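Local coordinates for methylthioribose-1-phosphate isomerase (Saccharomyces cerevisiae, PDB 1W2W), which catalyses the interconversion of 5-methylthioribose 1-phosphate and 5-methylthioribulose 1-phosphate in the methionine salvage pathway, at residues L62-E67 with K97-L102; T66-I71 with A131-L136; E146-N151 with A187-G192. One frame throughout, in Å; residues are numbered along the deposited sequence.

This chain is the N-terminal part of the isomerase, and two of its helices carry most of what is described here. Helix 53-73 takes part in interactions 1 and 2, meeting helix 88-103 in the first and helix 129-168 in the second; the centres of the two contacts lie about 10 Å apart, and Leu136 packs against Val64 and Leu65 where they touch. Helix 129-168 runs on to interaction 3, where it receives the loop 187-192, with a centre about 22 Å from interaction 1 and about 24 Å from interaction 2. Along the chain the first two contacts close before interaction 3 opens. The long helix thus joins the helical packing to the loop that follows strand 174-179, which also holds Cys181, the predicted transition-state stabiliser.

Interaction 1: residues L62-E67 with K97-L102; sequences LSVLTE and KRLDFL
Glu67 and Arg98 are brought together by different choices at the first torsion: Glu67 sets CG anti to its backbone N (chi1 177°) and continues extended, whereas Arg98 places CG beside its own N and then bends at chi3. The two side chains cross at about a right angle, yet their flat ends lie nearly in one plane. Arg98 grips the carboxylate side-on with two nitrogens. Its NE donates to Glu67 OE1 at 2.7 Å, using the syn lone pair of that oxygen, and its NH2 donates to Glu67 OE2 at 2.9 Å along a nearly straight path, N-H...O 170°. Replacing Arg98 with an alanine would probably leave the buried Glu67 carboxylate without its cationic mate and the carboxylate of Asp39, which shares NH2, without this partner. Both Glu67 oxygens have further donors, Tyr83 OH at OE1 and Ile38 N at OE2, and this added grip helps fix the rotation of the group.

The contact joins helices 53-73 and 88-103 in an antiparallel pair, their local axes 11.5 Å apart and inclined at 147°. Beside the ion pair, Val64, Leu99 and Leu102 supply the apolar part of the interface. Val64 CG2 meets Leu99 CD2 at 3.5 Å, tighter than usual for two carbons, with the side chains at about a right angle. The same methyl also approaches Leu102 CD2 at 4.0 Å. Leu102 CD2 also lies 3.9 Å from Ser63 OG, a hydroxyl whose hydrogen-bond partner is Gly60 O in the preceding turn of its own helix. From the neighbouring helix 38-46, Ile38 packs on Ser63, Arg98 and Leu102.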
loop_
_atom_site.group_PDB
_atom_site.type_symbol
_atom_site.label_atom_id
_atom_site.label_comp_id
_atom_site.label_asym_id
_atom_site.label_seq_id
_atom_site.Cartn_x
_atom_site.Cartn_y
_atom_site.Cartn_z
ATOM N N LEU A 62 2.811 -2.307 -32.931
ATOM C CA LEU A 62 1.845 -1.575 -33.737
ATOM C C LEU A 62 2.365 -0.201 -34.151
ATOM O O LEU A 62 2.099 0.246 -35.273
ATOM C CB LEU A 62 0.495 -1.442 -33.020
ATOM C CG LEU A 62 -0.346 -2.716 -32.987
ATOM C CD1 LEU A 62 -1.513 -2.524 -32.028
ATOM C CD2 LEU A 62 -0.868 -3.072 -34.368
ATOM N N SER A 63 3.106 0.463 -33.267
ATOM C CA SER A 63 3.602 1.806 -33.572
ATOM C C SER A 63 4.636 1.791 -34.703
ATOM O O SER A 63 4.779 2.782 -35.426
ATOM C CB SER A 63 4.144 2.520 -32.324
ATOM O OG SER A 63 5.452 2.079 -31.992
ATOM N N VAL A 64 5.350 0.679 -34.853
ATOM C CA VAL A 64 6.260 0.510 -35.990
ATOM C C VAL A 64 5.441 0.405 -37.280
ATOM O O VAL A 64 5.765 1.021 -38.311
ATOM C CB VAL A 64 7.141 -0.746 -35.819
ATOM C CG1 VAL A 64 8.158 -0.842 -36.958
ATOM C CG2 VAL A 64 7.884 -0.725 -34.491
ATOM N N LEU A 65 4.365 -0.372 -37.233
ATOM C CA LEU A 65 3.508 -0.512 -38.405
ATOM C C LEU A 65 2.833 0.807 -38.784
ATOM O O LEU A 65 2.818 1.178 -39.960
ATOM C CB LEU A 65 2.472 -1.632 -38.224
ATOM C CG LEU A 65 1.462 -1.807 -39.374
ATOM C CD1 LEU A 65 2.172 -2.197 -40.680
ATOM C CD2 LEU A 65 0.416 -2.854 -39.014
ATOM N N THR A 66 2.272 1.533 -37.825
ATOM C CA THR A 66 1.676 2.824 -38.179
ATOM C C THR A 66 2.728 3.771 -38.756
ATOM O O THR A 66 2.423 4.550 -39.665
ATOM C CB THR A 66 0.934 3.498 -36.998
ATOM O OG1 THR A 66 1.797 3.595 -35.862
ATOM C CG2 THR A 66 -0.224 2.652 -36.508
ATOM N N GLU A 67 3.952 3.708 -38.236
ATOM C CA GLU A 67 5.024 4.561 -38.745
ATOM C C GLU A 67 5.355 4.240 -40.200
ATOM O O GLU A 67 5.462 5.146 -41.036
ATOM C CB GLU A 67 6.290 4.499 -37.885
ATOM C CG GLU A 67 7.417 5.333 -38.482
ATOM C CD GLU A 67 8.382 5.848 -37.440
ATOM O OE1 GLU A 67 9.602 5.837 -37.703
ATOM O OE2 GLU A 67 7.923 6.269 -36.357
ATOM N N LYS A 97 17.504 2.243 -35.806
ATOM C CA LYS A 97 17.797 3.192 -34.737
ATOM C C LYS A 97 16.521 3.503 -33.951
ATOM O O LYS A 97 16.535 3.581 -32.723
ATOM C CB LYS A 97 18.399 4.466 -35.334
ATOM C CG LYS A 97 18.785 5.549 -34.332
ATOM C CD LYS A 97 19.626 6.625 -35.034
ATOM C CE LYS A 97 18.793 7.828 -35.447
ATOM N NZ LYS A 97 19.031 8.961 -34.497
ATOM N N ARG A 98 15.414 3.667 -34.665
ATOM C CA ARG A 98 14.150 3.979 -34.010
ATOM C C ARG A 98 13.582 2.777 -33.246
ATOM O O ARG A 98 12.933 2.951 -32.207
ATOM C CB ARG A 98 13.157 4.580 -35.010
ATOM C CG ARG A 98 13.529 6.022 -35.336
ATOM C CD ARG A 98 12.726 6.638 -36.448
ATOM N NE ARG A 98 11.352 6.932 -36.041
ATOM C CZ ARG A 98 11.011 7.868 -35.171
ATOM N NH1 ARG A 98 11.939 8.621 -34.590
ATOM N NH2 ARG A 98 9.733 8.060 -34.887
ATOM N N LEU A 99 13.847 1.569 -33.739
ATOM C CA LEU A 99 13.557 0.356 -32.965
ATOM C C LEU A 99 14.355 0.258 -31.669
ATOM O O LEU A 99 13.820 -0.133 -30.629
ATOM C CB LEU A 99 13.716 -0.908 -33.819
ATOM C CG LEU A 99 12.800 -1.044 -35.035
ATOM C CD1 LEU A 99 13.256 -2.224 -35.896
ATOM C CD2 LEU A 99 11.342 -1.227 -34.591
ATOM N N ASP A 100 15.633 0.617 -31.717
ATOM C CA ASP A 100 16.431 0.729 -30.499
ATOM C C ASP A 100 15.917 1.794 -29.527
ATOM O O ASP A 100 15.928 1.588 -28.313
ATOM C CB ASP A 100 17.921 0.948 -30.826
ATOM C CG ASP A 100 18.528 -0.208 -31.619
ATOM O OD1 ASP A 100 17.926 -1.304 -31.674
ATOM O OD2 ASP A 100 19.616 -0.107 -32.233
ATOM N N PHE A 101 15.464 2.930 -30.056
ATOM C CA PHE A 101 14.848 3.974 -29.234
ATOM C C PHE A 101 13.618 3.399 -28.522
ATOM O O PHE A 101 13.477 3.515 -27.293
ATOM C CB PHE A 101 14.479 5.162 -30.131
ATOM C CG PHE A 101 13.695 6.244 -29.444
ATOM C CD1 PHE A 101 14.191 6.874 -28.312
ATOM C CD2 PHE A 101 12.459 6.626 -29.941
ATOM C CE1 PHE A 101 13.465 7.872 -27.683
ATOM C CE2 PHE A 101 11.728 7.628 -29.317
ATOM C CZ PHE A 101 12.234 8.251 -28.190
ATOM N N LEU A 102 12.741 2.767 -29.297
ATOM C CA LEU A 102 11.513 2.177 -28.744
ATOM C C LEU A 102 11.834 1.183 -27.631
ATOM O O LEU A 102 11.198 1.197 -26.570
ATOM C CB LEU A 102 10.714 1.474 -29.848
ATOM C CG LEU A 102 9.378 0.841 -29.439
ATOM C CD1 LEU A 102 8.510 1.924 -28.805
ATOM C CD2 LEU A 102 8.681 0.291 -30.680
#

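Interaction 2: residues T66-I71 with A131-L136; sequences TEVQLI and AFDGSL
Val68 meets Phe132 and Leu136 in the apolar half of this contact. Its CG1 comes to the rim of the Phe132 ring in the ring plane, 3.8 Å from CE2, and the two side chains cross at about a right angle. CG2, placed between the backbone N and the carbonyl carbon, points to the same helix one turn further on and lies 4.4 Å from Leu136 CD2. Ile119 of helix 111-124 touches both Phe132 and Leu136, so a third helix continues the packing.

The polar half consists of one hydrogen bond between side chains. Gln69 NE2 donates to Asp133 OD1 at 2.9 Å, almost straight at 175°, and meets the syn lone pair of OD1, which lies in the plane of the Gln69 amide. The amide and carboxylate planes are nevertheless turned 44° apart. Gln69 CG also rests 3.4 Å from Asp133 OD2.

Helices 53-73 and 129-168 pack antiparallel here, with local axes 10.0 Å apart and inclined at 145°; Val68 and Asp133 are nearest in backbone register.

The Gln69 amide is used at both ends, since NE2 also donates to Pro13 O and OE1 accepts from Val16 N. A buried carboxylate thus meets a neutral donor that is itself held by the connection between strands 6-9 and 17-21, which ties that connection to the helix pair.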
loop_
_atom_site.group_PDB
_atom_site.type_symbol
_atom_site.label_atom_id
_atom_site.label_comp_id
_atom_site.label_asym_id
_atom_site.label_seq_id
_atom_site.Cartn_x
_atom_site.Cartn_y
_atom_site.Cartn_z
ATOM N N THR A 66 2.272 1.533 -37.825
ATOM C CA THR A 66 1.676 2.824 -38.179
ATOM C C THR A 66 2.728 3.771 -38.756
ATOM O O THR A 66 2.423 4.550 -39.665
ATOM C CB THR A 66 0.934 3.498 -36.998
ATOM O OG1 THR A 66 1.797 3.595 -35.862
ATOM C CG2 THR A 66 -0.224 2.652 -36.508
ATOM N N GLU A 67 3.952 3.708 -38.236
ATOM C CA GLU A 67 5.024 4.561 -38.745
ATOM C C GLU A 67 5.355 4.240 -40.200
ATOM O O GLU A 67 5.462 5.146 -41.036
ATOM C CB GLU A 67 6.290 4.499 -37.885
ATOM C CG GLU A 67 7.417 5.333 -38.482
ATOM C CD GLU A 67 8.382 5.848 -37.440
ATOM O OE1 GLU A 67 9.602 5.837 -37.703
ATOM O OE2 GLU A 67 7.923 6.269 -36.357
ATOM N N VAL A 68 5.517 2.960 -40.524
ATOM C CA VAL A 68 5.915 2.637 -41.893
ATOM C C VAL A 68 4.786 2.919 -42.870
ATOM O O VAL A 68 5.025 3.281 -44.030
ATOM C CB VAL A 68 6.460 1.206 -42.048
ATOM C CG1 VAL A 68 7.688 0.989 -41.159
ATOM C CG2 VAL A 68 5.390 0.205 -41.767
ATOM N N GLN A 69 3.547 2.773 -42.408
ATOM C CA GLN A 69 2.413 3.096 -43.265
ATOM C C GLN A 69 2.249 4.589 -43.473
ATOM O O GLN A 69 1.855 5.029 -44.554
ATOM C CB GLN A 69 1.124 2.453 -42.754
ATOM C CG GLN A 69 1.269 0.935 -42.705
ATOM C CD GLN A 69 -0.045 0.215 -42.548
ATOM O OE1 GLN A 69 -0.983 0.748 -41.946
ATOM N NE2 GLN A 69 -0.128 -0.991 -43.095
ATOM N N LEU A 70 2.567 5.366 -42.445
ATOM C CA LEU A 70 2.531 6.818 -42.560
ATOM C C LEU A 70 3.584 7.319 -43.553
ATOM O O LEU A 70 3.309 8.200 -44.367
ATOM C CB LEU A 70 2.734 7.469 -41.187
ATOM C CG LEU A 70 2.662 8.996 -41.095
ATOM C CD1 LEU A 70 1.423 9.525 -41.780
ATOM C CD2 LEU A 70 2.702 9.456 -39.640
ATOM N N ILE A 71 4.793 6.776 -43.498
ATOM C CA ILE A 71 5.826 7.283 -44.393
ATOM C C ILE A 71 5.547 6.887 -45.844
ATOM O O ILE A 71 6.004 7.555 -46.776
ATOM C CB ILE A 71 7.245 6.894 -43.929
ATOM C CG1 ILE A 71 7.446 5.382 -43.945
ATOM C CG2 ILE A 71 7.507 7.419 -42.527
ATOM C CD1 ILE A 71 8.749 4.944 -43.310
ATOM N N ALA A 131 7.300 -4.695 -48.826
ATOM C CA ALA A 131 7.308 -6.071 -48.339
ATOM C C ALA A 131 7.317 -6.096 -46.812
ATOM O O ALA A 131 6.610 -6.898 -46.198
ATOM C CB ALA A 131 8.503 -6.829 -48.891
ATOM N N PHE A 132 8.120 -5.224 -46.214
ATOM C CA PHE A 132 8.204 -5.128 -44.756
ATOM C C PHE A 132 6.833 -4.795 -44.169
ATOM O O PHE A 132 6.400 -5.404 -43.188
ATOM C CB PHE A 132 9.232 -4.076 -44.342
ATOM C CG PHE A 132 9.357 -3.893 -42.856
ATOM C CD1 PHE A 132 9.768 -4.944 -42.041
ATOM C CD2 PHE A 132 9.059 -2.673 -42.270
ATOM C CE1 PHE A 132 9.882 -4.778 -40.671
ATOM C CE2 PHE A 132 9.172 -2.499 -40.892
ATOM C CZ PHE A 132 9.583 -3.545 -40.096
ATOM N N ASP A 133 6.172 -3.822 -44.784
ATOM C CA ASP A 133 4.845 -3.371 -44.377
ATOM C C ASP A 133 3.885 -4.564 -44.314
ATOM O O ASP A 133 3.251 -4.830 -43.287
ATOM C CB ASP A 133 4.397 -2.317 -45.403
ATOM C CG ASP A 133 3.110 -1.606 -45.037
ATOM O OD1 ASP A 133 2.240 -2.201 -44.371
ATOM O OD2 ASP A 133 2.889 -0.427 -45.405
ATOM N N GLY A 134 3.788 -5.296 -45.418
ATOM C CA GLY A 134 2.913 -6.451 -45.494
ATOM C C GLY A 134 3.243 -7.524 -44.470
ATOM O O GLY A 134 2.341 -8.084 -43.849
ATOM N N SER A 135 4.531 -7.806 -44.293
ATOM C CA SER A 135 4.950 -8.871 -43.382
ATOM C C SER A 135 4.776 -8.443 -41.925
ATOM O O SER A 135 4.455 -9.265 -41.061
ATOM C CB SER A 135 6.410 -9.249 -43.643
ATOM O OG SER A 135 6.566 -9.751 -44.966
ATOM N N LEU A 136 5.001 -7.162 -41.655
ATOM C CA LEU A 136 4.797 -6.620 -40.319
ATOM C C LEU A 136 3.321 -6.623 -39.938
ATOM O O LEU A 136 2.979 -6.923 -38.786
ATOM C CB LEU A 136 5.389 -5.209 -40.203
ATOM C CG LEU A 136 5.272 -4.524 -38.837
ATOM C CD1 LEU A 136 5.931 -5.345 -37.732
ATOM C CD2 LEU A 136 5.838 -3.102 -38.871
#

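Interaction 3: residues E146-N151 with A187-G192; sequences EDLANN and ATSGYG
Asp147 and Ser189 face each other with the carboxylate oxygen OD2 as their meeting point. Ser189 OG donates to Asp147 OD2 at 2.8 Å, on the anti lone pair, away from the other oxygen. Ser189 N approaches the same Asp147 OD2 at 3.0 Å from above the carboxylate plane, 37° out of it. With OG turned between the backbone N and carbonyl carbon (chi1 67°), one residue delivers both donors.

One helical turn on, Asn151 and Thr188 reach toward each other tip to tip. Asn151 ND2 donates to Gly190 O at 2.9 Å, with the acceptor near the amide plane, and makes a weak hydrogen bond to Asp147 OD2. Thr188 OG1 accepts from Gly190 N in an ST turn and is also hydrogen-bonded to Gly184 O. Leu148 CD1 touches the loop, 3.5 Å from Gly190 O, and Asn151 O sits at the edge of the Tyr191 ring.

The irregular loop after strand 174-179 is thereby held to helix 129-168, its Thr188 side chain about 11 Å from that of Cys181, the predicted transition-state stabiliser. By contrast Gly192 O, against Asn151 CB, is buried with no polar partner. Two donors, with a weak third from Asn151 ND2, would probably favour the charged form of Asp147.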
loop_
_atom_site.group_PDB
_atom_site.type_symbol
_atom_site.label_atom_id
_atom_site.label_comp_id
_atom_site.label_asym_id
_atom_site.label_seq_id
_atom_site.Cartn_x
_atom_site.Cartn_y
_atom_site.Cartn_z
ATOM N N GLU A 146 -2.593 -14.551 -31.326
ATOM C CA GLU A 146 -1.990 -15.548 -30.445
ATOM C C GLU A 146 -2.006 -15.120 -28.979
ATOM O O GLU A 146 -2.218 -15.951 -28.096
ATOM C CB GLU A 146 -0.571 -15.915 -30.889
ATOM C CG GLU A 146 -0.529 -16.651 -32.233
ATOM C CD GLU A 146 0.876 -16.915 -32.737
ATOM O OE1 GLU A 146 1.851 -16.805 -31.960
ATOM O OE2 GLU A 146 1.020 -17.244 -33.934
ATOM N N ASP A 147 -1.788 -13.838 -28.699
ATOM C CA ASP A 147 -1.846 -13.381 -27.310
ATOM C C ASP A 147 -3.208 -13.708 -26.694
ATOM O O ASP A 147 -3.281 -14.276 -25.612
ATOM C CB ASP A 147 -1.530 -11.889 -27.204
ATOM C CG ASP A 147 -1.472 -11.412 -25.776
ATOM O OD1 ASP A 147 -0.398 -11.565 -25.164
ATOM O OD2 ASP A 147 -2.445 -10.884 -25.197
ATOM N N LEU A 148 -4.282 -13.373 -27.406
ATOM C CA LEU A 148 -5.639 -13.618 -26.921
ATOM C C LEU A 148 -5.935 -15.114 -26.801
ATOM O O LEU A 148 -6.475 -15.569 -25.790
ATOM C CB LEU A 148 -6.656 -12.958 -27.860
ATOM C CG LEU A 148 -8.135 -13.208 -27.569
ATOM C CD1 LEU A 148 -8.496 -12.646 -26.185
ATOM C CD2 LEU A 148 -8.955 -12.523 -28.649
ATOM N N ALA A 149 -5.589 -15.879 -27.832
ATOM C CA ALA A 149 -5.867 -17.308 -27.808
ATOM C C ALA A 149 -5.071 -17.982 -26.689
ATOM O O ALA A 149 -5.582 -18.878 -26.011
ATOM C CB ALA A 149 -5.517 -17.952 -29.139
ATOM N N ASN A 150 -3.824 -17.551 -26.512
ATOM C CA ASN A 150 -2.969 -18.153 -25.500
ATOM C C ASN A 150 -3.416 -17.721 -24.100
ATOM O O ASN A 150 -3.286 -18.483 -23.145
ATOM C CB ASN A 150 -1.488 -17.811 -25.740
ATOM C CG ASN A 150 -0.903 -18.536 -26.943
ATOM O OD1 ASN A 150 -1.430 -19.562 -27.370
ATOM N ND2 ASN A 150 0.188 -18.002 -27.496
ATOM N N ASN A 151 -3.934 -16.503 -23.965
ATOM C CA ASN A 151 -4.475 -16.089 -22.676
ATOM C C ASN A 151 -5.634 -16.995 -22.282
ATOM O O ASN A 151 -5.759 -17.419 -21.126
ATOM C CB ASN A 151 -4.964 -14.645 -22.735
ATOM C CG ASN A 151 -3.811 -13.659 -22.800
ATOM O OD1 ASN A 151 -2.657 -14.009 -22.519
ATOM N ND2 ASN A 151 -4.118 -12.419 -23.160
ATOM N N ALA A 187 -4.082 -5.245 -19.686
ATOM C CA ALA A 187 -2.638 -5.495 -19.710
ATOM C C ALA A 187 -2.192 -6.281 -20.938
ATOM O O ALA A 187 -1.003 -6.559 -21.094
ATOM C CB ALA A 187 -2.208 -6.228 -18.433
ATOM N N THR A 188 -3.144 -6.636 -21.798
ATOM C CA THR A 188 -2.910 -7.648 -22.836
ATOM C C THR A 188 -3.793 -7.353 -24.050
ATOM O O THR A 188 -4.379 -6.281 -24.154
ATOM C CB THR A 188 -3.203 -9.093 -22.334
ATOM O OG1 THR A 188 -4.613 -9.285 -22.107
ATOM C CG2 THR A 188 -2.520 -9.410 -21.004
ATOM N N SER A 189 -3.911 -8.311 -24.967
ATOM C CA SER A 189 -4.818 -8.146 -26.093
ATOM C C SER A 189 -6.255 -8.435 -25.649
ATOM O O SER A 189 -7.200 -8.254 -26.436
ATOM C CB SER A 189 -4.426 -9.093 -27.241
ATOM O OG SER A 189 -4.636 -10.442 -26.841
ATOM N N GLY A 190 -6.431 -8.888 -24.407
ATOM C CA GLY A 190 -7.747 -9.281 -23.929
ATOM C C GLY A 190 -7.724 -10.582 -23.144
ATOM O O GLY A 190 -6.879 -11.438 -23.386
ATOM N N TYR A 191 -8.655 -10.711 -22.205
ATOM C CA TYR A 191 -8.785 -11.886 -21.332
ATOM C C TYR A 191 -7.732 -11.984 -20.205
ATOM O O TYR A 191 -8.075 -12.053 -19.020
ATOM C CB TYR A 191 -8.872 -13.190 -22.126
ATOM C CG TYR A 191 -9.489 -14.307 -21.320
ATOM C CD1 TYR A 191 -10.866 -14.376 -21.156
ATOM C CD2 TYR A 191 -8.700 -15.273 -20.708
ATOM C CE1 TYR A 191 -11.447 -15.383 -20.422
ATOM C CE2 TYR A 191 -9.268 -16.288 -19.967
ATOM C CZ TYR A 191 -10.646 -16.331 -19.823
ATOM O OH TYR A 191 -11.260 -17.320 -19.097
ATOM N N GLY A 192 -6.451 -11.966 -20.566
ATOM C CA GLY A 192 -5.416 -11.737 -19.569
ATOM C C GLY A 192 -4.709 -13.015 -19.143
ATOM O O GLY A 192 -5.041 -14.117 -19.599
#